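Local structure of single-strand DNA-binding protein (3BTP) at residues 259-264 with 274-279. The protein coats single-stranded DNA regardless of its sequence and mediates nuclear uptake of the transferred T-DNA strand during Agrobacterium transformation of host cells. Sequence-based numbering, arbitrary orientation.
Sequences LLPDIL and FSYRFA
The carboxylate of Asp262 is gripped through both oxygens: OD2 accepts the backbone N-H of Arg277 at 2.8 Å (N to OD2), reached on its anti side and 17° out of the carboxylate plane, while OD1 pairs with Arg244 in a salt bridge. With CG anti to the carbonyl carbon of Asp262 (chi1 -55°), the carboxylate is carried to segment 274-279, where it crosses Tyr276 with its plane nearly perpendicular to the ring, OD1 lying 3.6 Å from CD1. One side chain thereby prolongs the pairing of the two segments past the last bridged residues of the hairpin. There Ile263 and Ser275 form an antiparallel hydrogen-bonded pair, Ile263 N to Ser275 O at 3.0 Å and Ser275 N to Ile263 O at 3.1 Å. With two residues, Asp262 and Ile263, set opposite the single Ser275, the hairpin has a classic beta bulge here. Pro261 fits between two aromatic rings. Its CB sits over the centre of one face of the Tyr276 ring in a CH-pi contact, 4.0 Å from the centroid, whereas CG approaches CD1 of Phe274 obliquely at 3.6 Å. Leu264, non-hydrogen-bonded partner of Phe274, lies alongside that ring and points the same way, its CG 3.7 Å from CE1. A water links Leu260 O to Tyr276 OH, bridging the polar end of the ring to the incoming loop. Arg277 turns its guanidinium away to a salt bridge with Asp281 and a cation-pi contact with Phe332. The hairpin of strands 263-266 and 272-275 belongs to a four-stranded antiparallel sheet, with 272-275 outermost within the chain and 304-308 on the other flank of 263-266; strands 117-124 and 127-132 of a second sheet pack against Leu264, Phe274 and Pro261.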
# COMPACT_ATOMS: atom_id res chain seq x y z
N LEU A 259 13.90 -6.88 -14.02
CA LEU A 259 15.01 -7.79 -13.86
C LEU A 259 15.79 -7.64 -12.58
O LEU A 259 16.95 -8.03 -12.55
CB LEU A 259 16.05 -7.65 -15.03
CG LEU A 259 15.75 -8.23 -16.45
CD1 LEU A 259 16.98 -8.19 -17.45
CD2 LEU A 259 15.19 -9.64 -16.41
N LEU A 260 15.20 -7.15 -11.49
CA LEU A 260 15.95 -6.81 -10.29
C LEU A 260 15.85 -7.96 -9.33
O LEU A 260 14.98 -8.81 -9.48
CB LEU A 260 15.36 -5.57 -9.60
CG LEU A 260 15.19 -4.27 -10.37
CD1 LEU A 260 13.98 -3.31 -9.83
CD2 LEU A 260 16.56 -3.58 -10.53
N PRO A 261 16.71 -7.96 -8.31
CA PRO A 261 16.62 -8.99 -7.27
C PRO A 261 15.45 -8.73 -6.31
O PRO A 261 14.76 -7.70 -6.42
CB PRO A 261 17.98 -8.91 -6.52
CG PRO A 261 18.77 -7.89 -7.20
CD PRO A 261 17.81 -7.02 -8.06
N ASP A 262 15.23 -9.70 -5.43
CA ASP A 262 14.12 -9.76 -4.55
C ASP A 262 14.24 -8.62 -3.50
O ASP A 262 13.23 -8.02 -3.09
CB ASP A 262 14.20 -11.10 -3.79
CG ASP A 262 14.27 -12.35 -4.73
OD1 ASP A 262 13.83 -12.28 -5.88
OD2 ASP A 262 14.76 -13.44 -4.30
N ILE A 263 15.46 -8.37 -3.03
CA ILE A 263 15.71 -7.65 -1.78
C ILE A 263 16.68 -6.56 -2.12
O ILE A 263 17.68 -6.79 -2.75
CB ILE A 263 16.26 -8.55 -0.67
CG1 ILE A 263 15.23 -9.62 -0.22
CG2 ILE A 263 16.71 -7.75 0.50
CD1 ILE A 263 15.83 -10.79 0.54
N LEU A 264 16.36 -5.35 -1.69
CA LEU A 264 17.30 -4.20 -1.70
C LEU A 264 17.51 -3.68 -0.26
O LEU A 264 16.58 -3.27 0.39
CB LEU A 264 16.72 -3.07 -2.60
CG LEU A 264 17.54 -1.80 -2.98
CD1 LEU A 264 16.75 -1.01 -4.04
CD2 LEU A 264 17.80 -0.90 -1.81
N PHE A 274 22.16 -5.94 -2.62
CA PHE A 274 21.09 -6.65 -3.28
C PHE A 274 21.19 -8.08 -2.96
O PHE A 274 22.25 -8.59 -2.83
CB PHE A 274 21.22 -6.54 -4.76
CG PHE A 274 20.70 -5.27 -5.32
CD1 PHE A 274 19.36 -4.95 -5.22
CD2 PHE A 274 21.55 -4.42 -6.02
CE1 PHE A 274 18.87 -3.80 -5.80
CE2 PHE A 274 21.07 -3.28 -6.59
CZ PHE A 274 19.74 -2.95 -6.48
N SER A 275 20.05 -8.73 -2.88
CA SER A 275 19.98 -10.12 -2.50
C SER A 275 18.84 -10.86 -3.23
O SER A 275 17.76 -10.30 -3.51
CB SER A 275 19.78 -10.15 -1.00
OG SER A 275 20.39 -11.31 -0.48
N TYR A 276 19.11 -12.14 -3.54
CA TYR A 276 18.09 -13.13 -3.97
C TYR A 276 17.86 -14.19 -2.86
O TYR A 276 18.81 -14.65 -2.29
CB TYR A 276 18.59 -13.87 -5.18
CG TYR A 276 18.34 -13.24 -6.51
CD1 TYR A 276 17.06 -13.27 -7.08
CD2 TYR A 276 19.41 -12.66 -7.24
CE1 TYR A 276 16.81 -12.71 -8.36
CE2 TYR A 276 19.18 -12.11 -8.52
CZ TYR A 276 17.87 -12.14 -9.05
OH TYR A 276 17.61 -11.58 -10.30
N ARG A 277 16.61 -14.55 -2.59
CA ARG A 277 16.26 -15.75 -1.85
C ARG A 277 16.41 -16.97 -2.77
O ARG A 277 16.37 -16.85 -4.01
CB ARG A 277 14.81 -15.65 -1.30
CG ARG A 277 14.63 -14.95 0.09
CD ARG A 277 13.23 -15.23 0.82
NE ARG A 277 13.18 -16.34 1.84
CZ ARG A 277 14.28 -16.89 2.28
NH1 ARG A 277 15.40 -16.37 1.84
NH2 ARG A 277 14.29 -17.84 3.18
N PHE A 278 16.60 -18.14 -2.17
CA PHE A 278 16.40 -19.43 -2.89
C PHE A 278 15.86 -20.49 -1.93
O PHE A 278 16.09 -20.41 -0.72
CB PHE A 278 17.64 -19.92 -3.70
CG PHE A 278 18.94 -19.96 -2.92
CD1 PHE A 278 19.40 -21.17 -2.35
CD2 PHE A 278 19.70 -18.80 -2.74
CE1 PHE A 278 20.58 -21.21 -1.61
CE2 PHE A 278 20.90 -18.82 -2.01
CZ PHE A 278 21.33 -20.05 -1.43
N ALA A 279 15.08 -21.45 -2.48
CA ALA A 279 14.62 -22.65 -1.74
C ALA A 279 15.79 -23.25 -1.00
O ALA A 279 16.83 -23.59 -1.63
CB ALA A 279 14.01 -23.70 -2.69
O HOH W 1 14.87 -11.33 -11.60